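PDB 4K4K: putative fimbrium subunit Fim1C from Bacteroides uniformis, which is a putative component of the fimbrium tip, and so may serve the cell adhesion and biofilm formation that fimbriae mediate. Local coordinates for residues D36-Y41 with F86-P91; N53-T58 with T68-Q73; V13-T18 with P131-V136; H139-L144 with I206-A211; A173-V178 with T185-T190. All coordinates share one frame; numbering follows the deposited sequence.

Interaction 1: D36-Y41 with F86-P91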
# COMPACT_ATOMS: atom_id res chain seq x y z
N ASP A 36 -5.19 11.73 7.03
CA ASP A 36 -4.65 10.35 6.99
C ASP A 36 -4.42 9.87 8.42
O ASP A 36 -3.88 10.62 9.24
CB ASP A 36 -3.34 10.28 6.20
CG ASP A 36 -3.45 9.95 4.71
OD1 ASP A 36 -4.57 9.63 4.25
OD2 ASP A 36 -2.41 9.98 4.01
N ALA A 37 -4.88 8.65 8.72
CA ALA A 37 -4.82 8.13 10.09
C ALA A 37 -4.05 6.81 10.16
O ALA A 37 -4.10 5.97 9.25
CB ALA A 37 -6.23 7.95 10.64
N ILE A 38 -3.29 6.66 11.25
CA ILE A 38 -2.51 5.45 11.54
C ILE A 38 -2.96 4.90 12.89
O ILE A 38 -3.51 5.66 13.70
CB ILE A 38 -0.98 5.70 11.49
CG1 ILE A 38 -0.54 6.71 12.59
CG2 ILE A 38 -0.57 6.21 10.08
CD1 ILE A 38 0.98 6.83 12.79
N GLY A 39 -2.71 3.63 13.12
CA GLY A 39 -2.97 2.99 14.41
C GLY A 39 -1.62 2.73 15.06
O GLY A 39 -0.74 2.16 14.41
N ILE A 40 -1.42 3.16 16.30
CA ILE A 40 -0.15 2.95 17.01
C ILE A 40 -0.38 2.06 18.20
O ILE A 40 -1.40 2.20 18.90
CB ILE A 40 0.48 4.31 17.47
CG1 ILE A 40 0.62 5.31 16.27
CG2 ILE A 40 1.84 4.11 18.20
CD1 ILE A 40 1.28 6.70 16.61
N TYR A 41 0.62 1.21 18.47
CA TYR A 41 0.68 0.38 19.68
C TYR A 41 1.95 0.67 20.42
O TYR A 41 3.03 0.74 19.80
CB TYR A 41 0.67 -1.12 19.36
CG TYR A 41 -0.61 -1.65 18.74
CD1 TYR A 41 -0.96 -1.31 17.43
CD2 TYR A 41 -1.38 -2.59 19.40
CE1 TYR A 41 -2.13 -1.81 16.85
CE2 TYR A 41 -2.53 -3.14 18.81
CZ TYR A 41 -2.90 -2.74 17.53
OH TYR A 41 -4.02 -3.28 16.96
N PHE A 86 7.45 0.48 19.88
CA PHE A 86 6.32 1.06 19.17
C PHE A 86 6.20 0.46 17.82
O PHE A 86 7.22 0.29 17.13
CB PHE A 86 6.50 2.61 19.04
CG PHE A 86 6.36 3.30 20.38
CD1 PHE A 86 7.44 3.39 21.26
CD2 PHE A 86 5.13 3.79 20.80
CE1 PHE A 86 7.30 3.97 22.52
CE2 PHE A 86 4.97 4.37 22.06
CZ PHE A 86 6.06 4.46 22.92
N VAL A 87 4.97 0.20 17.40
CA VAL A 87 4.66 -0.27 16.05
C VAL A 87 3.46 0.53 15.56
O VAL A 87 2.70 1.06 16.38
CB VAL A 87 4.41 -1.80 15.93
CG1 VAL A 87 5.66 -2.59 16.30
CG2 VAL A 87 3.21 -2.25 16.77
N ALA A 88 3.26 0.59 14.24
CA ALA A 88 2.12 1.30 13.65
C ALA A 88 1.76 0.71 12.32
O ALA A 88 2.57 0.02 11.70
CB ALA A 88 2.43 2.80 13.50
N TYR A 89 0.56 1.04 11.85
CA TYR A 89 0.12 0.60 10.53
C TYR A 89 -0.78 1.67 9.93
O TYR A 89 -1.32 2.53 10.63
CB TYR A 89 -0.62 -0.78 10.58
CG TYR A 89 -2.00 -0.65 11.18
CD1 TYR A 89 -2.18 -0.54 12.56
CD2 TYR A 89 -3.13 -0.53 10.36
CE1 TYR A 89 -3.45 -0.33 13.11
CE2 TYR A 89 -4.40 -0.30 10.90
CZ TYR A 89 -4.55 -0.17 12.27
OH TYR A 89 -5.81 0.05 12.79
N TYR A 90 -0.94 1.60 8.62
CA TYR A 90 -1.79 2.48 7.84
C TYR A 90 -2.55 1.61 6.83
O TYR A 90 -1.93 0.71 6.28
CB TYR A 90 -0.91 3.54 7.10
CG TYR A 90 -1.66 4.32 6.05
CD1 TYR A 90 -2.38 5.47 6.38
CD2 TYR A 90 -1.77 3.84 4.74
CE1 TYR A 90 -3.17 6.14 5.44
CE2 TYR A 90 -2.52 4.53 3.77
CZ TYR A 90 -3.21 5.68 4.13
OH TYR A 90 -3.98 6.35 3.21
N PRO A 91 -3.82 1.88 6.50
CA PRO A 91 -4.69 2.92 7.07
C PRO A 91 -5.39 2.42 8.32
O PRO A 91 -5.82 1.26 8.39
CB PRO A 91 -5.67 3.21 5.93
CG PRO A 91 -5.84 1.85 5.26
CD PRO A 91 -4.50 1.13 5.42

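Interaction 2: N53-T58 with T68-Q73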
# COMPACT_ATOMS: atom_id res chain seq x y z
N ASN A 53 -3.89 -0.07 19.15
CA ASN A 53 -4.54 0.53 17.98
C ASN A 53 -5.05 1.96 18.27
O ASN A 53 -6.22 2.30 18.00
CB ASN A 53 -5.72 -0.37 17.52
CG ASN A 53 -6.27 0.04 16.18
OD1 ASN A 53 -5.56 0.58 15.32
ND2 ASN A 53 -7.57 -0.18 15.97
N ARG A 54 -4.15 2.79 18.83
CA ARG A 54 -4.45 4.18 19.17
C ARG A 54 -4.50 5.02 17.89
O ARG A 54 -3.55 4.99 17.11
CB ARG A 54 -3.39 4.72 20.15
CG ARG A 54 -3.27 3.91 21.44
CD ARG A 54 -4.28 4.33 22.49
NE ARG A 54 -4.08 3.64 23.76
CZ ARG A 54 -3.65 4.22 24.88
NH1 ARG A 54 -3.38 5.52 24.90
NH2 ARG A 54 -3.52 3.51 25.99
N LYS A 55 -5.59 5.76 17.66
CA LYS A 55 -5.74 6.55 16.44
C LYS A 55 -4.92 7.83 16.48
O LYS A 55 -5.11 8.65 17.37
CB LYS A 55 -7.22 6.88 16.20
CG LYS A 55 -7.47 7.58 14.87
CD LYS A 55 -8.93 8.05 14.75
CE LYS A 55 -9.25 8.52 13.36
NZ LYS A 55 -10.69 8.88 13.24
N TYR A 56 -4.04 7.99 15.49
CA TYR A 56 -3.22 9.19 15.30
C TYR A 56 -3.44 9.69 13.89
O TYR A 56 -3.49 8.88 12.95
CB TYR A 56 -1.74 8.88 15.54
CG TYR A 56 -1.33 8.95 16.99
CD1 TYR A 56 -1.80 8.03 17.92
CD2 TYR A 56 -0.40 9.90 17.42
CE1 TYR A 56 -1.44 8.11 19.27
CE2 TYR A 56 -0.00 9.97 18.75
CZ TYR A 56 -0.50 9.06 19.67
OH TYR A 56 -0.15 9.18 20.99
N THR A 57 -3.56 11.01 13.70
CA THR A 57 -3.78 11.55 12.36
C THR A 57 -2.74 12.56 12.01
O THR A 57 -2.12 13.14 12.89
CB THR A 57 -5.18 12.20 12.21
OG1 THR A 57 -5.26 13.36 13.05
CG2 THR A 57 -6.31 11.24 12.50
N THR A 58 -2.60 12.86 10.73
CA THR A 58 -1.70 13.95 10.32
C THR A 58 -2.50 15.00 9.54
O THR A 58 -3.51 14.66 8.91
CB THR A 58 -0.50 13.40 9.52
OG1 THR A 58 0.43 14.48 9.32
CG2 THR A 58 -0.90 12.77 8.17
N THR A 68 -0.77 13.42 15.30
CA THR A 68 -1.39 13.88 16.54
C THR A 68 -2.45 12.87 16.98
O THR A 68 -3.24 12.40 16.15
CB THR A 68 -1.97 15.29 16.36
OG1 THR A 68 -0.97 16.12 15.76
CG2 THR A 68 -2.43 15.91 17.68
N ALA A 69 -2.48 12.58 18.26
CA ALA A 69 -3.42 11.64 18.81
C ALA A 69 -4.83 12.18 18.67
O ALA A 69 -5.07 13.37 18.89
CB ALA A 69 -3.11 11.40 20.28
N ALA A 70 -5.77 11.30 18.30
CA ALA A 70 -7.19 11.65 18.32
C ALA A 70 -7.57 11.85 19.80
O ALA A 70 -6.87 11.34 20.68
CB ALA A 70 -8.01 10.54 17.70
N GLU A 71 -8.63 12.61 20.09
CA GLU A 71 -8.96 12.87 21.49
C GLU A 71 -9.21 11.59 22.28
O GLU A 71 -9.90 10.70 21.78
CB GLU A 71 -10.15 13.80 21.61
CG GLU A 71 -10.10 14.51 22.95
CD GLU A 71 -11.21 15.50 23.20
OE1 GLU A 71 -12.03 15.77 22.29
OE2 GLU A 71 -11.26 16.00 24.35
N GLY A 72 -8.59 11.49 23.46
CA GLY A 72 -8.65 10.34 24.34
C GLY A 72 -7.79 9.16 23.92
O GLY A 72 -7.86 8.09 24.56
N GLN A 73 -6.97 9.31 22.85
CA GLN A 73 -6.12 8.25 22.28
C GLN A 73 -4.63 8.44 22.60
O GLN A 73 -3.82 7.60 22.21
CB GLN A 73 -6.30 8.21 20.74
CG GLN A 73 -7.74 7.89 20.26
CD GLN A 73 -8.14 6.46 20.53
OE1 GLN A 73 -7.57 5.52 19.99
NE2 GLN A 73 -9.11 6.27 21.41
O HOH W 1 -8.75 3.22 18.46
O HOH W 2 -6.02 13.22 15.54

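Interaction 3: V13-T18 with P131-V136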
# COMPACT_ATOMS: atom_id res chain seq x y z
N VAL A 13 4.41 12.45 30.01
CA VAL A 13 5.12 12.63 28.76
C VAL A 13 4.43 11.85 27.67
O VAL A 13 4.39 10.63 27.71
CB VAL A 13 6.63 12.25 28.89
CG1 VAL A 13 7.35 12.43 27.56
CG2 VAL A 13 7.32 13.07 29.98
N ALA A 14 3.86 12.58 26.69
CA ALA A 14 3.16 11.99 25.59
C ALA A 14 4.12 11.56 24.48
O ALA A 14 5.16 12.19 24.26
CB ALA A 14 2.16 12.99 25.04
N LEU A 15 3.72 10.56 23.73
CA LEU A 15 4.45 10.14 22.54
C LEU A 15 4.51 11.31 21.53
O LEU A 15 3.49 11.98 21.28
CB LEU A 15 3.71 8.95 21.91
CG LEU A 15 4.19 8.53 20.50
CD1 LEU A 15 5.61 7.94 20.56
CD2 LEU A 15 3.21 7.51 19.92
N GLU A 16 5.68 11.55 20.93
CA GLU A 16 5.83 12.56 19.88
C GLU A 16 6.10 11.79 18.58
O GLU A 16 7.25 11.42 18.30
CB GLU A 16 6.93 13.57 20.19
CG GLU A 16 6.65 14.41 21.44
CD GLU A 16 7.76 15.36 21.86
OE1 GLU A 16 8.72 15.57 21.09
OE2 GLU A 16 7.65 15.91 22.99
N ALA A 17 5.04 11.51 17.83
CA ALA A 17 5.12 10.68 16.63
C ALA A 17 5.27 11.48 15.37
O ALA A 17 4.53 12.43 15.14
CB ALA A 17 3.88 9.80 16.52
N THR A 18 6.18 11.01 14.49
CA THR A 18 6.41 11.54 13.13
C THR A 18 6.60 10.36 12.16
O THR A 18 6.81 9.23 12.60
CB THR A 18 7.62 12.46 13.07
OG1 THR A 18 8.78 11.73 13.51
CG2 THR A 18 7.44 13.74 13.89
N PRO A 131 10.97 10.97 24.01
CA PRO A 131 9.66 10.47 23.57
C PRO A 131 9.41 10.58 22.06
O PRO A 131 8.28 10.39 21.61
CB PRO A 131 8.70 11.39 24.34
CG PRO A 131 9.44 12.71 24.36
CD PRO A 131 10.87 12.33 24.59
N LYS A 132 10.43 10.95 21.29
CA LYS A 132 10.25 11.11 19.84
C LYS A 132 10.40 9.78 19.13
O LYS A 132 11.41 9.09 19.29
CB LYS A 132 11.25 12.13 19.26
CG LYS A 132 11.18 13.52 19.90
CD LYS A 132 12.29 14.43 19.36
CE LYS A 132 13.49 14.63 20.27
NZ LYS A 132 14.70 15.01 19.49
N VAL A 133 9.39 9.40 18.35
CA VAL A 133 9.41 8.15 17.59
C VAL A 133 9.17 8.51 16.13
O VAL A 133 8.12 9.07 15.80
CB VAL A 133 8.39 7.09 18.09
CG1 VAL A 133 8.36 5.86 17.18
CG2 VAL A 133 8.67 6.68 19.55
N ALA A 134 10.13 8.16 15.26
CA ALA A 134 10.01 8.40 13.83
C ALA A 134 9.64 7.08 13.18
O ALA A 134 10.45 6.15 13.17
CB ALA A 134 11.31 8.95 13.27
N PHE A 135 8.38 6.95 12.75
CA PHE A 135 7.89 5.73 12.11
C PHE A 135 8.29 5.72 10.63
O PHE A 135 8.04 6.68 9.92
CB PHE A 135 6.37 5.60 12.26
CG PHE A 135 5.92 5.35 13.68
CD1 PHE A 135 6.06 4.09 14.27
CD2 PHE A 135 5.34 6.36 14.44
CE1 PHE A 135 5.59 3.84 15.57
CE2 PHE A 135 4.91 6.12 15.76
CZ PHE A 135 5.02 4.85 16.30
N VAL A 136 8.89 4.63 10.18
CA VAL A 136 9.26 4.49 8.77
C VAL A 136 8.33 3.43 8.20
O VAL A 136 8.45 2.26 8.56
CB VAL A 136 10.76 4.14 8.60
CG1 VAL A 136 11.11 3.88 7.13
CG2 VAL A 136 11.65 5.24 9.18

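Interaction 4: H139-L144 with I206-A211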
# COMPACT_ATOMS: atom_id res chain seq x y z
N HIS A 139 5.28 -0.35 2.27
CA HIS A 139 4.05 -0.93 1.71
C HIS A 139 4.10 -2.45 1.82
O HIS A 139 5.14 -3.05 1.50
CB HIS A 139 3.93 -0.53 0.24
CG HIS A 139 3.88 0.95 -0.02
ND1 HIS A 139 2.68 1.63 -0.05
CD2 HIS A 139 4.88 1.81 -0.30
CE1 HIS A 139 2.99 2.89 -0.35
NE2 HIS A 139 4.31 3.04 -0.50
N LYS A 140 3.00 -3.06 2.25
CA LYS A 140 2.93 -4.53 2.41
C LYS A 140 2.42 -5.24 1.14
O LYS A 140 2.56 -6.46 1.01
CB LYS A 140 2.04 -4.91 3.60
CG LYS A 140 2.59 -4.37 4.94
CD LYS A 140 3.90 -5.05 5.35
CE LYS A 140 4.53 -4.31 6.51
NZ LYS A 140 5.78 -4.98 6.97
N LEU A 141 1.86 -4.44 0.18
CA LEU A 141 1.31 -4.99 -1.06
C LEU A 141 2.17 -4.57 -2.26
O LEU A 141 3.34 -4.25 -2.08
CB LEU A 141 -0.18 -4.63 -1.22
CG LEU A 141 -1.05 -4.92 0.06
CD1 LEU A 141 -2.50 -4.46 -0.17
CD2 LEU A 141 -0.99 -6.38 0.49
N VAL A 142 1.62 -4.66 -3.47
CA VAL A 142 2.38 -4.43 -4.70
C VAL A 142 1.67 -3.39 -5.56
O VAL A 142 0.46 -3.47 -5.75
CB VAL A 142 2.52 -5.79 -5.45
CG1 VAL A 142 3.15 -5.61 -6.84
CG2 VAL A 142 3.29 -6.81 -4.61
N LYS A 143 2.44 -2.43 -6.10
CA LYS A 143 1.87 -1.39 -6.94
C LYS A 143 2.15 -1.69 -8.41
O LYS A 143 3.28 -2.03 -8.78
CB LYS A 143 2.47 -0.02 -6.56
CG LYS A 143 1.98 1.19 -7.40
CD LYS A 143 0.56 1.56 -7.05
CE LYS A 143 0.10 2.77 -7.86
NZ LYS A 143 -1.20 3.28 -7.35
N LEU A 144 1.11 -1.55 -9.24
CA LEU A 144 1.25 -1.66 -10.71
C LEU A 144 1.06 -0.27 -11.28
O LEU A 144 0.07 0.39 -10.96
CB LEU A 144 0.26 -2.66 -11.33
CG LEU A 144 0.21 -4.07 -10.72
CD1 LEU A 144 -0.81 -4.94 -11.46
CD2 LEU A 144 1.60 -4.74 -10.70
N ILE A 206 -3.24 -1.84 -7.09
CA ILE A 206 -2.57 -2.39 -5.92
C ILE A 206 -3.01 -3.84 -5.86
O ILE A 206 -4.21 -4.13 -5.84
CB ILE A 206 -2.86 -1.62 -4.61
CG1 ILE A 206 -2.23 -0.21 -4.69
CG2 ILE A 206 -2.31 -2.41 -3.37
CD1 ILE A 206 -2.57 0.76 -3.54
N VAL A 207 -2.05 -4.75 -5.92
CA VAL A 207 -2.36 -6.18 -5.96
C VAL A 207 -1.60 -6.91 -4.85
O VAL A 207 -0.68 -6.34 -4.24
CB VAL A 207 -2.05 -6.80 -7.36
CG1 VAL A 207 -2.91 -6.14 -8.46
CG2 VAL A 207 -0.55 -6.74 -7.69
N LEU A 208 -1.94 -8.17 -4.64
CA LEU A 208 -1.27 -8.95 -3.61
C LEU A 208 0.07 -9.48 -4.09
O LEU A 208 0.21 -9.84 -5.27
CB LEU A 208 -2.16 -10.14 -3.20
CG LEU A 208 -3.53 -9.84 -2.61
CD1 LEU A 208 -4.17 -11.12 -2.11
CD2 LEU A 208 -3.44 -8.81 -1.47
N PRO A 209 1.03 -9.65 -3.16
CA PRO A 209 2.29 -10.33 -3.54
C PRO A 209 1.99 -11.74 -4.04
O PRO A 209 1.01 -12.35 -3.62
CB PRO A 209 3.09 -10.36 -2.22
CG PRO A 209 2.45 -9.30 -1.34
CD PRO A 209 1.01 -9.30 -1.72
N ALA A 210 2.80 -12.23 -4.98
CA ALA A 210 2.64 -13.55 -5.58
C ALA A 210 3.99 -14.13 -5.91
O ALA A 210 4.80 -13.48 -6.59
CB ALA A 210 1.78 -13.48 -6.84
N ALA A 211 4.24 -15.36 -5.43
CA ALA A 211 5.50 -16.08 -5.66
C ALA A 211 5.70 -16.31 -7.17
O ALA A 211 6.83 -16.30 -7.65
CB ALA A 211 5.49 -17.40 -4.91

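Interaction 5: A173-V178 with T185-T190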
# COMPACT_ATOMS: atom_id res chain seq x y z
N ALA A 173 -7.76 -11.64 -1.24
CA ALA A 173 -7.80 -11.57 0.23
C ALA A 173 -6.46 -11.91 0.89
O ALA A 173 -5.80 -12.88 0.52
CB ALA A 173 -8.87 -12.52 0.76
N ALA A 174 -6.08 -11.13 1.90
CA ALA A 174 -4.86 -11.38 2.66
C ALA A 174 -5.05 -10.89 4.10
O ALA A 174 -6.01 -10.20 4.39
CB ALA A 174 -3.65 -10.72 2.00
N THR A 175 -4.13 -11.27 5.00
CA THR A 175 -4.12 -10.84 6.38
C THR A 175 -2.76 -10.30 6.74
O THR A 175 -1.76 -10.64 6.10
CB THR A 175 -4.50 -11.98 7.36
OG1 THR A 175 -3.50 -13.02 7.31
CG2 THR A 175 -5.91 -12.58 7.08
N TYR A 176 -2.72 -9.51 7.78
CA TYR A 176 -1.49 -8.91 8.28
C TYR A 176 -1.68 -8.64 9.74
O TYR A 176 -2.64 -7.97 10.13
CB TYR A 176 -1.21 -7.60 7.51
CG TYR A 176 -0.08 -6.78 8.06
CD1 TYR A 176 1.25 -7.20 7.92
CD2 TYR A 176 -0.32 -5.55 8.68
CE1 TYR A 176 2.30 -6.45 8.44
CE2 TYR A 176 0.72 -4.79 9.20
CZ TYR A 176 2.03 -5.24 9.09
OH TYR A 176 3.06 -4.49 9.59
N ASN A 177 -0.76 -9.14 10.57
CA ASN A 177 -0.82 -8.85 12.00
C ASN A 177 -0.07 -7.52 12.22
O ASN A 177 1.14 -7.43 11.99
CB ASN A 177 -0.26 -10.00 12.84
CG ASN A 177 -0.47 -9.74 14.31
OD1 ASN A 177 -0.01 -8.74 14.86
ND2 ASN A 177 -1.25 -10.59 14.96
N VAL A 178 -0.79 -6.48 12.64
CA VAL A 178 -0.22 -5.12 12.76
C VAL A 178 0.81 -4.99 13.89
O VAL A 178 1.64 -4.06 13.87
CB VAL A 178 -1.33 -4.03 12.87
CG1 VAL A 178 -2.34 -4.13 11.70
CG2 VAL A 178 -2.05 -4.09 14.22
N THR A 185 -0.06 -12.20 4.61
CA THR A 185 -0.24 -13.59 4.17
C THR A 185 -1.46 -13.68 3.29
O THR A 185 -2.54 -13.29 3.72
CB THR A 185 -0.38 -14.52 5.39
OG1 THR A 185 0.82 -14.46 6.16
CG2 THR A 185 -0.65 -15.98 4.99
N VAL A 186 -1.31 -14.24 2.10
CA VAL A 186 -2.44 -14.39 1.19
C VAL A 186 -3.32 -15.56 1.68
O VAL A 186 -2.80 -16.63 2.02
CB VAL A 186 -1.99 -14.60 -0.28
CG1 VAL A 186 -3.18 -14.81 -1.21
CG2 VAL A 186 -1.14 -13.43 -0.75
N THR A 187 -4.63 -15.33 1.77
CA THR A 187 -5.57 -16.40 2.17
C THR A 187 -6.27 -16.81 0.89
O THR A 187 -7.10 -16.07 0.37
CB THR A 187 -6.50 -15.96 3.29
OG1 THR A 187 -7.19 -14.79 2.85
CG2 THR A 187 -5.74 -15.68 4.59
N THR A 188 -5.85 -17.93 0.33
CA THR A 188 -6.32 -18.37 -1.00
C THR A 188 -7.84 -18.53 -1.06
O THR A 188 -8.50 -18.90 -0.09
CB THR A 188 -5.61 -19.62 -1.44
OG1 THR A 188 -5.89 -20.69 -0.53
CG2 THR A 188 -4.09 -19.39 -1.62
N GLY A 189 -8.37 -18.11 -2.20
CA GLY A 189 -9.78 -18.15 -2.51
C GLY A 189 -9.93 -18.29 -4.00
O GLY A 189 -8.99 -18.74 -4.69
N THR A 190 -11.08 -17.91 -4.52
CA THR A 190 -11.28 -18.01 -5.96
C THR A 190 -10.57 -16.82 -6.63
O THR A 190 -10.64 -15.70 -6.12
CB THR A 190 -12.77 -18.19 -6.33
OG1 THR A 190 -12.90 -18.16 -7.75
CG2 THR A 190 -13.68 -17.14 -5.68
O HOH W 3 -7.47 -14.53 -1.81

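Interaction 1: D36-Y41 with F86-P91
Y89 lays its ring against the backbone of G39. With CG held between the backbone N and the carbonyl carbon (chi1 73°), the ring folds back across the neighbouring strand, so that Y89 CE1 lies 3.6 Å from G39 CA and G39 N stands over one face near the rim; a CB on G39 would collide with it. Y89 CE1 also comes to the edge of the Y41 ring, 4.2 Å from Y41 CE1. Y89 OH is bonded to N53 and Y41 OH to N100. These strands are antiparallel neighbours in a fimbrillin-like fold, joined by four backbone bonds between G39 and Y89 and between Y41 and V87. Y90 crosses I38 at about a right angle, I38 CG2 lying at the ring's edge, 4.0 Å from Y90 CB. After a cis peptide, P91 CB sits 3.8 Å above the centre of the Y90 ring. Y90 CD1 reaches A37 O at 3.4 Å, and Y90 OH lies 3.5 Å from D36 OD1, a weak, unsettled bond. An alanine at Y90 would remove the hydroxyl near D36 and probably open a gap beneath P91 and beside A37 O. D36 OD2 is bonded to E33 N.

Interaction 2: N53-T58 with T68-Q73
Y56 and A69 form an antiparallel non-hydrogen-bonded pair beside the hydrogen-bonded pair T57 and T68, and a type II turn from A70 to Q73 then brings the second segment back towards R54. The A69 methyl sits over the face of the Y56 ring, A69 CB lying 3.8 Å from the ring centroid and 21° off its normal, a CH-pi contact; A69 CA covers the same ring. The phenol oxygen binds I75 N beyond the turn. A phenylalanine in place of Y56 would keep the ring but would probably leave I75 N without its mate. The side chain of Q73 has two conformers; in one of them, bent at chi2 (-70°), it folds back to the strand, where K55 N donates to a lone pair of Q73 OE1 at 3.1 Å. A water bridges OE1 of that conformer to N53 O. K55 O accepts from A70 N at 2.9 Å, while the lysine chain runs extended past A70 CB. Where this hairpin's regular pairing stops, a glutamine amide can thus stand in for a backbone carbonyl: in this conformer the N-H of K55 is satisfied by a side-chain oxygen.

Interaction 3: V13-T18 with P131-V136
T18 O accepts from F135 N at 2.8 Å, the shortest of four backbone bonds that set these two segments side by side. The others run from T18 N to V133 O, from V133 N to E16 O and from E16 N to P131 O; between them they produce the register of a parallel pair, E16 beside K132, A17 beside V133 and T18 beside A134. The short strand 16-18, near the N terminus, is thereby joined to the long strand 132-150, more than a hundred residues away in sequence. On the buried face, L15 CD1 presses on V133 CG2 at 3.5 Å, tighter than usual for two methyls, as the side chains cross obliquely. The other methyl of V133, CG1, is anti to the backbone N (chi1 174°) and lies 3.6 Å above the F135 ring, offset toward its rim. A17 CB comes in at the edge of that ring, 3.9 Å from F135 CE2. Further out, V13 CG1 meets P131 CB at 3.6 Å, crossing it at about a right angle. On the opposite face, E16 lies side by side with P131, and E16 OE1 touches K132 CG at 3.4 Å. The lysine chain bends at chi3, and its NZ remains 6.2 Å from that carboxylate oxygen. F86 and I40 continue the apolar layer beneath L15 and F135. Opposite charges here are neighbours without a salt bridge, so the hold on 131-136 appears to rest mainly on backbone bonds and close-packed methyls, with any electrostatic share probably modest.

Interaction 4: H139-L144 with I206-A211
V142 and V207 form the tight centre of this contact, an antiparallel hydrogen-bonded pair. V207 N gives V142 O a bond of 2.8 Å at 163°, whereas the return bond from V142 N to V207 O is longer and more bent, 3.0 Å with 143° at the hydrogen. V207 CG1 is anti to the carbonyl carbon (chi1 -61°) and meets L144 CD1 at 3.9 Å, where the side chains cross at about a right angle, while CG2 takes the place between the backbone N and the carbonyl carbon and rests against V142 CB. On the other face L141 is held from two directions: its CB lies 3.8 Å from I206 CG2, while its CD2 runs beside L208 CD2, the two leucines pointing the same way. P209, though partly exposed, still packs closely, with CG 3.7 Å from K140 O and CA 3.8 Å from V142 CG2, after which the second segment leaves the strand. The looser side belongs to the lysines, both partly exposed. K143 gives only its aliphatic stem, CD resting 4.1 Å from I206 CG1; its ammonium goes on to a salt bridge with E204 and a hydrogen bond with Q112. The K140 chain leads away from the contact and sends NZ to G182 O. The pairing thus joins the middle of strand 132-150 to the end of strand 202-207. Strand 247-256 runs parallel to the long strand, its Y249 touching V142 and L144, while V104 of strand 101-105 packs on L141 and L208 and I167 of strand 164-177 on L144.

Interaction 5: A173-V178 with T185-T190
A173 and T187 meet at the open end of a beta hairpin, in which the end of strand 164-177 turns back through a short loop into the brief strand 185-186. Its antiparallel pairing is compact: T175 and T185 exchange two backbone bonds, T185 N to T175 O at 2.7 Å being the shorter, and T187 N donates to A173 O at 3.0 Å. Rotamers decide what the threonines do with their two branches. In T175 the hydroxyl occupies the crowded position between the backbone N and the carbonyl carbon (chi1 65°), which leaves CG2 anti to the carbonyl carbon. T187 adopts the same rotamer (chi1 57°), and the two CG2 methyls touch at 4.0 Å, the side chains crossing at about a right angle. That choice also sets T187 OG1 beside A173, 3.5 Å from its CB and within weak, unsettled bonding range of its carbonyl oxygen. T185 takes a different rotamer, and it is its CB that comes near T175 OG1. On the other face A174 CB lies close to T185 O, and V186 brings CG1 to 3.7 Å from A173 O. L208 packs against both A174 and V186, tying this face to the protein interior. Beyond the last direct bond, a water accepts from A173 N at 3.0 Å and lies 2.7 Å from T187 O.

How the interactions relate
Followed from the N terminus, the chain opens interaction 3 first, at 13-18, and closes it only at 131-136. Within that span interaction 1 joins 36-41 to 86-91, and within it in turn the hairpin of interaction 2 joins 53-58 to 68-73. Each encloses the next, and they touch: I38 N probably bonds Y56 O, tying strand 37-44 to strand 47-57, and Y56 OH packs on L15 CD2 beside strand 16-18. The same long strand, 132-150, then opens interaction 4 at 139-144, which closes at 206-211 around the hairpin of interaction 5. No loops cross. V178 of interaction 5 packs on Y41 and Y89, linking the two groups.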